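Local coordinates for pheromone cOB1/lipoprotein, YaeC family (Enterococcus faecalis, PDB 4EF1), which probably binds methionine as the lipoprotein of a membrane uptake system, and holds selenomethionine in its pocket, at residues I105-S110 with A172-S177; E84-Y89 with A193-S198; D113-L118 with T136-D141. All blocks are in the same frame, centred on the assembly; numbering follows the deposited sequence. Where two conformers were deposited one is given.

Contact 1 of 3, residues I105-S110 with A172-S177; sequences IYVSSS and AVLINS. With MSE (selenomethionine), chain C.
Strands 105-108 and 172-175 run parallel, their axes 4.8 Å apart at closest approach and 19° off alignment, as neighbours in the mixed five-stranded sheet of one lobe of this periplasmic-binding-protein-type fold. The register is set by Tyr106, which sits across from Val173 and uses both its backbone groups: its N donates to Ala172 O at 2.9 Å, almost straight at 174°, and its O accepts from Leu174 N at 2.8 Å, nearly along the carbonyl axis. Beyond this pair the strands splay, and a water fills the next rung, accepting from Ser108 N and donating to Leu174 O.

Side chains add apolar contacts to each face. Ile105 and Ala172 meet on one, through CD1 and CB. On the other, Tyr106 touches Val173 loosely at CB while its ring leads away toward Leu164 of helix 161-166 and Glu169 in the loop after it. Val107 CG1, anti to the carbonyl carbon, crosses obliquely to Leu174 CB at 3.8 Å, and both residues also pack on Val117 of helix 114-123.

Past strand 172-175, Asn176 enters the ligand pocket. Ser108 OG accepts from Ser110 N in an ST turn and donates a hydrogen bond to a second water, which in turn donates to Asn176 OD1. This water at OD1 and Asp113 OD2 at ND2 together fix the flip of the amide, whose ND2 also donates to the selenomethionine OXT at 2.9 Å and 165°.

Contact 2 of 3, residues E84-Y89 with A193-S198; sequences EPVGLY and ALEKES. With MSE (selenomethionine), chain C.
Strands 87-89 and 193-194 pair antiparallel at one edge of the mixed five-stranded sheet, 193-194 being its outermost strand. Leu88 and Ala193 form a hydrogen-bonded pair in which Leu88 N donates to Ala193 O at 3.0 Å; Gly87 and Leu194 form the adjoining non-hydrogen-bonded pair, CA to CA 4.4 Å. Pairing continues past the strand ends, where Glu195 N reaches Val86 O at 2.9 Å in the carbonyl plane.

Glu195 then lays its side chain back across Val86. CB rests 3.4 Å from Val86 O. CG stands anti to the backbone N (chi1 179°), and the chain stays extended to CD, which comes to 3.8 Å from Val86 CG1. At the tip, OE1 accepts from Val86 N at 3.1 Å, the donor lying above the carboxylate plane, while OE2 takes a salt bridge from Arg116 NE. Both backbone polar groups of Val86 are thereby used by one residue. Leu194 places CD1 against Pro85 O and Val86 O, and Ser198 OG approaches the Pro85 ring at CG.

Glu84, in the selenomethionine pocket, starts away from 193-198; its OE2 is hydrogen-bonded to His82 NE2, and its OE1 accepts from the ligand amino N at 2.8 Å.

Contact 3 of 3, residues D113-L118 with T136-D141; sequences DWPRVL and TTATFD. With MSE (selenomethionine), chain C.
The first turn of helix 114-123 packs by one flank on the loop that precedes strand 143-146, while another side supplies Arg116 to the selenomethionine pocket. No hydrogen bond crosses between the segments; they meet mainly through apolar side chains, with some carbons against backbone carbonyl oxygens. Phe140 CE2 stands over one face of the Trp114 indole, 3.5 Å from CD2 and offset toward the rim, the planes oblique at 45°. Thr139 CG2 comes to the indole edge at CE3. The Phe140 ring also meets Val117 CG1 at its edge, 3.9 Å from CE1, and Leu118 CD2 near CD1. Leu118 reaches further with CD1, which lies 3.8 Å from Ala138 CB, and the Pro115 ring sets CG 3.5 Å from Ala138 O. Trp114 NE1 donates to Ser108 O, which restrains the rotation of the indole.

Toward the ligand, Arg116 NH1 forms a salt bridge to Asp113 OD1 at 3.1 Å, within the guanidinium plane, and donates to the selenomethionine OXT at 2.9 Å, consistent with Asp113 orienting the guanidinium from the second shell. Asp113 and Glu195, at NE, probably offset part of its charge. The contact itself, lacking hydrogen bonds, holds loop to helix by shape.

How the contacts relate
The three contacts lie in one lobe, their centres 11 to 13 Å apart, and are nested along the chain: contact 3 falls inside the loop closed by contact 1, which falls inside that closed by contact 2. Contacts 1 and 2 share the mixed sheet, where strands 172-175 and 87-89 are neighbours joined by Val173 N to Tyr89 O at 2.8 Å. Contact 3 adds helix 114-123, which follows strand 104-108 and packs on the sheet through Val117. Each contact also supplies a pocket residue, Asn176, Glu84 or Arg116, so that residues distant in sequence converge on the ligand's amino and carboxylate groups; Asp113 OD2 further ties Asn176 ND2 to contact 3.

Contact 1 of 3, residues I105-S110 with A172-S177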
loop_
_atom_site.group_PDB
_atom_site.type_symbol
_atom_site.label_atom_id
_atom_site.label_comp_id
_atom_site.label_asym_id
_atom_site.label_seq_id
_atom_site.Cartn_x
_atom_site.Cartn_y
_atom_site.Cartn_z
ATOM N N ILE A 105 -13.130 6.448 -13.867
ATOM C CA ILE A 105 -12.189 5.594 -13.177
ATOM C C ILE A 105 -12.304 5.983 -11.708
ATOM O O ILE A 105 -12.241 7.177 -11.362
ATOM C CB ILE A 105 -10.748 5.801 -13.706
ATOM C CG1 ILE A 105 -10.664 5.577 -15.219
ATOM C CG2 ILE A 105 -9.738 4.897 -12.964
ATOM C CD1 ILE A 105 -11.018 4.180 -15.693
ATOM N N TYR A 106 -12.547 4.990 -10.859
ATOM C CA TYR A 106 -12.710 5.172 -9.413
ATOM C C TYR A 106 -11.413 4.863 -8.675
ATOM O O TYR A 106 -10.817 3.792 -8.862
ATOM C CB TYR A 106 -13.829 4.277 -8.835
ATOM C CG TYR A 106 -15.217 4.821 -9.034
ATOM C CD1 TYR A 106 -15.784 4.850 -10.301
ATOM C CD2 TYR A 106 -15.988 5.327 -7.945
ATOM C CE1 TYR A 106 -17.057 5.350 -10.489
ATOM C CE2 TYR A 106 -17.251 5.850 -8.154
ATOM C CZ TYR A 106 -17.785 5.835 -9.417
ATOM O OH TYR A 106 -19.046 6.336 -9.632
ATOM N N VAL A 107 -10.960 5.859 -7.908
ATOM C CA VAL A 107 -9.751 5.738 -7.092
ATOM C C VAL A 107 -10.121 6.204 -5.684
ATOM O O VAL A 107 -11.126 6.919 -5.502
ATOM C CB VAL A 107 -8.557 6.535 -7.669
ATOM C CG1 VAL A 107 -8.230 6.073 -9.087
ATOM C CG2 VAL A 107 -8.805 8.037 -7.598
ATOM N N SER A 108 -9.370 5.772 -4.664
ATOM C CA SER A 108 -9.678 6.220 -3.295
ATOM C C SER A 108 -9.392 7.729 -3.105
ATOM O O SER A 108 -8.800 8.370 -3.966
ATOM C CB SER A 108 -8.899 5.430 -2.238
ATOM O OG SER A 108 -7.616 5.968 -2.071
ATOM N N SER A 109 -9.814 8.269 -1.970
ATOM C CA SER A 109 -9.534 9.654 -1.578
ATOM C C SER A 109 -8.096 9.890 -1.084
ATOM O O SER A 109 -7.751 11.027 -0.743
ATOM C CB SER A 109 -10.502 10.053 -0.456
ATOM O OG SER A 109 -10.390 9.100 0.600
ATOM N N SER A 110 -7.270 8.848 -1.043
ATOM C CA SER A 110 -5.912 8.948 -0.550
ATOM C C SER A 110 -5.042 9.538 -1.656
ATOM O O SER A 110 -4.676 8.851 -2.603
ATOM C CB SER A 110 -5.374 7.592 -0.070
ATOM O OG SER A 110 -4.047 7.693 0.460
ATOM N N ALA A 172 -13.599 1.109 -14.173
ATOM C CA ALA A 172 -12.490 0.410 -13.480
ATOM C C ALA A 172 -12.226 1.077 -12.125
ATOM O O ALA A 172 -12.572 2.248 -11.927
ATOM C CB ALA A 172 -11.229 0.387 -14.337
ATOM N N VAL A 173 -11.617 0.310 -11.214
ATOM C CA VAL A 173 -11.431 0.691 -9.821
ATOM C C VAL A 173 -9.953 0.434 -9.421
ATOM O O VAL A 173 -9.461 -0.659 -9.652
ATOM C CB VAL A 173 -12.399 -0.119 -8.897
ATOM C CG1 VAL A 173 -12.321 0.326 -7.425
ATOM C CG2 VAL A 173 -13.863 0.036 -9.359
ATOM N N LEU A 174 -9.244 1.437 -8.873
ATOM C CA LEU A 174 -7.893 1.206 -8.263
ATOM C C LEU A 174 -8.066 0.644 -6.835
ATOM O O LEU A 174 -8.696 1.284 -6.011
ATOM C CB LEU A 174 -7.093 2.510 -8.192
ATOM C CG LEU A 174 -5.568 2.416 -7.937
ATOM C CD1 LEU A 174 -4.801 1.976 -9.208
ATOM C CD2 LEU A 174 -5.064 3.748 -7.416
ATOM N N ILE A 175 -7.544 -0.546 -6.564
ATOM C CA ILE A 175 -7.691 -1.203 -5.275
ATOM C C ILE A 175 -6.281 -1.447 -4.717
ATOM O O ILE A 175 -5.489 -2.101 -5.379
ATOM C CB ILE A 175 -8.417 -2.566 -5.380
ATOM C CG1 ILE A 175 -9.783 -2.425 -6.105
ATOM C CG2 ILE A 175 -8.533 -3.158 -3.996
ATOM C CD1 ILE A 175 -10.502 -3.738 -6.312
ATOM N N ASN A 176 -5.962 -0.930 -3.519
ATOM C CA ASN A 176 -4.653 -1.222 -2.920
ATOM C C ASN A 176 -4.574 -2.751 -2.736
ATOM O O ASN A 176 -5.546 -3.402 -2.350
ATOM C CB ASN A 176 -4.436 -0.517 -1.559
ATOM C CG ASN A 176 -4.511 0.988 -1.642
ATOM O OD1 ASN A 176 -5.601 1.564 -1.502
ATOM N ND2 ASN A 176 -3.359 1.643 -1.782
ATOM N N SER A 177 -3.421 -3.323 -3.022
ATOM C CA SER A 177 -3.263 -4.796 -3.039
ATOM C C SER A 177 -3.574 -5.494 -1.736
ATOM O O SER A 177 -4.056 -6.617 -1.770
ATOM C CB SER A 177 -1.890 -5.193 -3.534
ATOM O OG SER A 177 -1.696 -4.730 -4.847
HETATM N N MSE C 301 -0.588 -1.572 1.420
HETATM C CA MSE C 301 -0.921 -0.285 0.687
HETATM C C MSE C 301 -0.175 -0.148 -0.643
HETATM O O MSE C 301 1.031 -0.434 -0.704
HETATM O OXT MSE C 301 -0.757 0.330 -1.654
HETATM C CB MSE C 301 -0.694 0.947 1.562
HETATM C CG MSE C 301 -1.166 2.277 0.961
HETATM SE SE MSE C 301 -0.569 3.760 2.030
HETATM C CE MSE C 301 -1.678 3.480 3.659
HETATM O O HOH W 1 -7.513 3.729 -4.872
HETATM O O HOH W 2 -6.011 4.001 -2.503
#

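Contact 2 of 3, residues E84-Y89 with A193-S198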
loop_
_atom_site.group_PDB
_atom_site.type_symbol
_atom_site.label_atom_id
_atom_site.label_comp_id
_atom_site.label_asym_id
_atom_site.label_seq_id
_atom_site.Cartn_x
_atom_site.Cartn_y
_atom_site.Cartn_z
ATOM N N GLU A 84 3.743 -3.349 -3.062
ATOM C CA GLU A 84 2.469 -3.901 -3.528
ATOM C C GLU A 84 2.061 -3.174 -4.833
ATOM O O GLU A 84 1.277 -2.206 -4.778
ATOM C CB GLU A 84 1.385 -3.626 -2.483
ATOM C CG GLU A 84 1.573 -4.360 -1.205
ATOM C CD GLU A 84 0.452 -4.103 -0.206
ATOM O OE1 GLU A 84 -0.649 -3.516 -0.537
ATOM O OE2 GLU A 84 0.712 -4.506 0.936
ATOM N N PRO A 85 2.597 -3.626 -5.983
ATOM C CA PRO A 85 2.226 -3.038 -7.275
ATOM C C PRO A 85 0.714 -2.997 -7.368
ATOM O O PRO A 85 0.047 -4.039 -7.218
ATOM C CB PRO A 85 2.846 -4.008 -8.297
ATOM C CG PRO A 85 3.960 -4.658 -7.559
ATOM C CD PRO A 85 3.458 -4.801 -6.160
ATOM N N VAL A 86 0.181 -1.791 -7.515
ATOM C CA VAL A 86 -1.250 -1.555 -7.443
ATOM C C VAL A 86 -1.917 -1.785 -8.820
ATOM O O VAL A 86 -1.362 -1.489 -9.893
ATOM C CB VAL A 86 -1.525 -0.126 -6.917
ATOM C CG1 VAL A 86 -1.133 0.913 -7.971
ATOM C CG2 VAL A 86 -2.971 0.033 -6.452
ATOM N N GLY A 87 -3.108 -2.354 -8.772
ATOM C CA GLY A 87 -3.884 -2.604 -9.974
ATOM C C GLY A 87 -5.191 -1.850 -10.117
ATOM O O GLY A 87 -5.791 -1.398 -9.123
ATOM N N LEU A 88 -5.611 -1.747 -11.375
ATOM C CA LEU A 88 -6.936 -1.302 -11.756
ATOM C C LEU A 88 -7.683 -2.589 -12.072
ATOM O O LEU A 88 -7.157 -3.451 -12.797
ATOM C CB LEU A 88 -6.933 -0.385 -12.992
ATOM C CG LEU A 88 -6.602 1.104 -12.838
ATOM C CD1 LEU A 88 -6.349 1.670 -14.238
ATOM C CD2 LEU A 88 -7.673 1.898 -12.082
ATOM N N TYR A 89 -8.928 -2.678 -11.570
ATOM C CA TYR A 89 -9.796 -3.867 -11.703
ATOM C C TYR A 89 -11.157 -3.493 -12.285
ATOM O O TYR A 89 -11.631 -2.375 -12.117
ATOM C CB TYR A 89 -9.979 -4.516 -10.338
ATOM C CG TYR A 89 -8.683 -4.917 -9.645
ATOM C CD1 TYR A 89 -7.920 -3.993 -8.950
ATOM C CD2 TYR A 89 -8.268 -6.248 -9.631
ATOM C CE1 TYR A 89 -6.741 -4.355 -8.313
ATOM C CE2 TYR A 89 -7.096 -6.636 -8.995
ATOM C CZ TYR A 89 -6.338 -5.706 -8.336
ATOM O OH TYR A 89 -5.179 -6.085 -7.703
ATOM N N ALA A 193 -4.731 -3.693 -15.540
ATOM C CA ALA A 193 -3.487 -2.914 -15.718
ATOM C C ALA A 193 -2.847 -2.871 -14.351
ATOM O O ALA A 193 -3.544 -2.782 -13.358
ATOM C CB ALA A 193 -3.776 -1.509 -16.238
ATOM N N LEU A 194 -1.537 -3.010 -14.306
ATOM C CA LEU A 194 -0.779 -3.068 -13.060
ATOM C C LEU A 194 0.375 -2.067 -13.082
ATOM O O LEU A 194 1.055 -1.921 -14.072
ATOM C CB LEU A 194 -0.225 -4.482 -12.878
ATOM C CG LEU A 194 0.183 -4.926 -11.465
ATOM C CD1 LEU A 194 -1.030 -4.948 -10.551
ATOM C CD2 LEU A 194 0.863 -6.296 -11.554
ATOM N N GLU A 195 0.602 -1.432 -11.969
ATOM C CA GLU A 195 1.740 -0.513 -11.754
ATOM C C GLU A 195 3.045 -1.242 -12.019
ATOM O O GLU A 195 3.189 -2.439 -11.669
ATOM C CB GLU A 195 1.706 -0.048 -10.307
ATOM C CG GLU A 195 2.807 0.904 -9.861
ATOM C CD GLU A 195 2.642 1.222 -8.400
ATOM O OE1 GLU A 195 2.493 0.282 -7.637
ATOM O OE2 GLU A 195 2.699 2.399 -8.003
ATOM N N LYS A 196 3.966 -0.583 -12.704
ATOM C CA LYS A 196 5.173 -1.304 -13.125
ATOM C C LYS A 196 6.348 -1.026 -12.212
ATOM O O LYS A 196 7.033 -1.957 -11.821
ATOM C CB LYS A 196 5.482 -1.136 -14.616
ATOM C CG LYS A 196 6.046 0.171 -15.095
ATOM C CD LYS A 196 6.286 0.066 -16.597
ATOM C CE LYS A 196 6.802 1.373 -17.179
ATOM N NZ LYS A 196 6.808 1.366 -18.664
ATOM N N GLU A 197 6.547 0.229 -11.830
ATOM C CA GLU A 197 7.658 0.603 -10.947
ATOM C C GLU A 197 7.053 1.104 -9.607
ATOM O O GLU A 197 6.610 2.255 -9.490
ATOM C CB GLU A 197 8.563 1.642 -11.645
ATOM C CG GLU A 197 9.774 2.119 -10.837
ATOM C CD GLU A 197 10.577 0.993 -10.192
ATOM O OE1 GLU A 197 10.156 0.495 -9.128
ATOM O OE2 GLU A 197 11.648 0.636 -10.722
ATOM N N SER A 198 7.050 0.214 -8.610
ATOM C CA SER A 198 6.399 0.478 -7.329
ATOM C C SER A 198 7.366 0.888 -6.226
ATOM O O SER A 198 6.932 1.104 -5.086
ATOM C CB SER A 198 5.612 -0.770 -6.893
ATOM O OG SER A 198 6.459 -1.894 -6.766
HETATM N N MSE C 301 -0.588 -1.572 1.420
HETATM C CA MSE C 301 -0.921 -0.285 0.687
HETATM C C MSE C 301 -0.175 -0.148 -0.643
HETATM O O MSE C 301 1.031 -0.434 -0.704
HETATM O OXT MSE C 301 -0.757 0.330 -1.654
HETATM C CB MSE C 301 -0.694 0.947 1.562
HETATM C CG MSE C 301 -1.166 2.277 0.961
HETATM SE SE MSE C 301 -0.569 3.760 2.030
HETATM C CE MSE C 301 -1.678 3.480 3.659
#

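Contact 3 of 3, residues D113-L118 with T136-D141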
loop_
_atom_site.group_PDB
_atom_site.type_symbol
_atom_site.label_atom_id
_atom_site.label_comp_id
_atom_site.label_asym_id
_atom_site.label_seq_id
_atom_site.Cartn_x
_atom_site.Cartn_y
_atom_site.Cartn_z
ATOM N N ASP A 113 -1.831 8.063 -3.441
ATOM C CA ASP A 113 -1.950 6.970 -4.431
ATOM C C ASP A 113 -2.376 7.487 -5.811
ATOM O O ASP A 113 -2.398 6.725 -6.764
ATOM C CB ASP A 113 -2.965 5.901 -3.986
ATOM C CG ASP A 113 -2.429 4.959 -2.912
ATOM O OD1 ASP A 113 -1.202 4.714 -2.867
ATOM O OD2 ASP A 113 -3.252 4.416 -2.143
ATOM N N TRP A 114 -2.738 8.755 -5.908
ATOM C CA TRP A 114 -3.198 9.320 -7.200
ATOM C C TRP A 114 -2.185 9.227 -8.300
ATOM O O TRP A 114 -2.559 8.872 -9.402
ATOM C CB TRP A 114 -3.706 10.756 -7.072
ATOM C CG TRP A 114 -4.944 10.890 -6.210
ATOM C CD1 TRP A 114 -5.694 9.882 -5.613
ATOM C CD2 TRP A 114 -5.655 12.118 -5.893
ATOM N NE1 TRP A 114 -6.772 10.391 -4.960
ATOM C CE2 TRP A 114 -6.801 11.725 -5.071
ATOM C CE3 TRP A 114 -5.454 13.457 -6.174
ATOM C CZ2 TRP A 114 -7.701 12.649 -4.591
ATOM C CZ3 TRP A 114 -6.341 14.379 -5.662
ATOM C CH2 TRP A 114 -7.435 13.991 -4.875
ATOM N N PRO A 115 -0.899 9.528 -8.010
ATOM C CA PRO A 115 0.117 9.366 -9.036
ATOM C C PRO A 115 0.254 7.959 -9.641
ATOM O O PRO A 115 0.755 7.825 -10.768
ATOM C CB PRO A 115 1.408 9.755 -8.313
ATOM C CG PRO A 115 0.984 10.725 -7.249
ATOM C CD PRO A 115 -0.320 10.123 -6.779
ATOM N N ARG A 116 -0.138 6.956 -8.883
ATOM C CA ARG A 116 -0.047 5.565 -9.284
ATOM C C ARG A 116 -1.053 5.208 -10.395
ATOM O O ARG A 116 -0.695 4.529 -11.336
ATOM C CB ARG A 116 -0.237 4.672 -8.070
ATOM C CG ARG A 116 0.697 4.972 -6.891
ATOM C CD ARG A 116 0.503 4.100 -5.683
ATOM N NE ARG A 116 1.114 2.767 -5.775
ATOM C CZ ARG A 116 1.002 1.839 -4.833
ATOM N NH1 ARG A 116 0.378 2.114 -3.681
ATOM N NH2 ARG A 116 1.587 0.670 -4.996
ATOM N N VAL A 117 -2.305 5.639 -10.273
ATOM C CA VAL A 117 -3.275 5.442 -11.354
ATOM C C VAL A 117 -2.856 6.276 -12.572
ATOM O O VAL A 117 -2.979 5.817 -13.713
ATOM C CB VAL A 117 -4.733 5.753 -10.936
ATOM C CG1 VAL A 117 -4.945 7.270 -10.846
ATOM C CG2 VAL A 117 -5.719 5.114 -11.932
ATOM N N LEU A 118 -2.328 7.492 -12.329
ATOM C CA LEU A 118 -1.835 8.334 -13.406
ATOM C C LEU A 118 -0.650 7.658 -14.163
ATOM O O LEU A 118 -0.642 7.700 -15.396
ATOM C CB LEU A 118 -1.447 9.733 -12.886
ATOM C CG LEU A 118 -2.594 10.636 -12.394
ATOM C CD1 LEU A 118 -2.093 11.993 -11.937
ATOM C CD2 LEU A 118 -3.628 10.843 -13.480
ATOM N N THR A 136 6.014 14.112 -8.417
ATOM C CA THR A 136 6.032 13.552 -7.059
ATOM C C THR A 136 4.653 13.696 -6.360
ATOM O O THR A 136 4.235 12.813 -5.625
ATOM C CB THR A 136 7.165 14.230 -6.224
ATOM O OG1 THR A 136 6.918 15.643 -6.133
ATOM C CG2 THR A 136 8.569 14.019 -6.890
ATOM N N THR A 137 3.957 14.800 -6.648
ATOM C CA THR A 137 2.647 15.127 -6.067
ATOM C C THR A 137 1.557 15.244 -7.159
ATOM O O THR A 137 0.676 16.111 -7.069
ATOM C CB THR A 137 2.769 16.493 -5.332
ATOM O OG1 THR A 137 3.083 17.529 -6.283
ATOM C CG2 THR A 137 3.857 16.439 -4.276
ATOM N N ALA A 138 1.606 14.367 -8.172
ATOM C CA ALA A 138 0.713 14.491 -9.323
ATOM C C ALA A 138 -0.748 14.327 -8.906
ATOM O O ALA A 138 -1.088 13.479 -8.070
ATOM C CB ALA A 138 1.086 13.532 -10.463
ATOM N N THR A 139 -1.599 15.185 -9.464
ATOM C CA THR A 139 -3.057 15.082 -9.286
ATOM C C THR A 139 -3.716 15.119 -10.669
ATOM O O THR A 139 -3.049 15.334 -11.712
ATOM C CB THR A 139 -3.630 16.171 -8.361
ATOM O OG1 THR A 139 -3.550 17.467 -9.015
ATOM C CG2 THR A 139 -2.873 16.190 -6.978
ATOM N N PHE A 140 -5.039 14.967 -10.669
ATOM C CA PHE A 140 -5.826 14.870 -11.906
ATOM C C PHE A 140 -5.787 16.157 -12.711
ATOM O O PHE A 140 -5.844 16.130 -13.947
ATOM C CB PHE A 140 -7.229 14.388 -11.597
ATOM C CG PHE A 140 -7.232 13.056 -10.891
ATOM C CD1 PHE A 140 -6.893 11.916 -11.568
ATOM C CD2 PHE A 140 -7.476 12.978 -9.506
ATOM C CE1 PHE A 140 -6.821 10.709 -10.920
ATOM C CE2 PHE A 140 -7.403 11.774 -8.852
ATOM C CZ PHE A 140 -7.091 10.638 -9.565
ATOM N N ASP A 141 -5.605 17.270 -12.016
ATOM C CA ASP A 141 -5.407 18.556 -12.660
ATOM C C ASP A 141 -4.118 18.633 -13.499
ATOM O O ASP A 141 -3.965 19.555 -14.312
ATOM C CB ASP A 141 -5.389 19.699 -11.628
ATOM C CG ASP A 141 -6.726 19.868 -10.905
ATOM O OD1 ASP A 141 -7.599 18.958 -10.987
ATOM O OD2 ASP A 141 -6.901 20.919 -10.237
HETATM N N MSE C 301 -0.588 -1.572 1.420
HETATM C CA MSE C 301 -0.921 -0.285 0.687
HETATM C C MSE C 301 -0.175 -0.148 -0.643
HETATM O O MSE C 301 1.031 -0.434 -0.704
HETATM O OXT MSE C 301 -0.757 0.330 -1.654
HETATM C CB MSE C 301 -0.694 0.947 1.562
HETATM C CG MSE C 301 -1.166 2.277 0.961
HETATM SE SE MSE C 301 -0.569 3.760 2.030
HETATM C CE MSE C 301 -1.678 3.480 3.659
#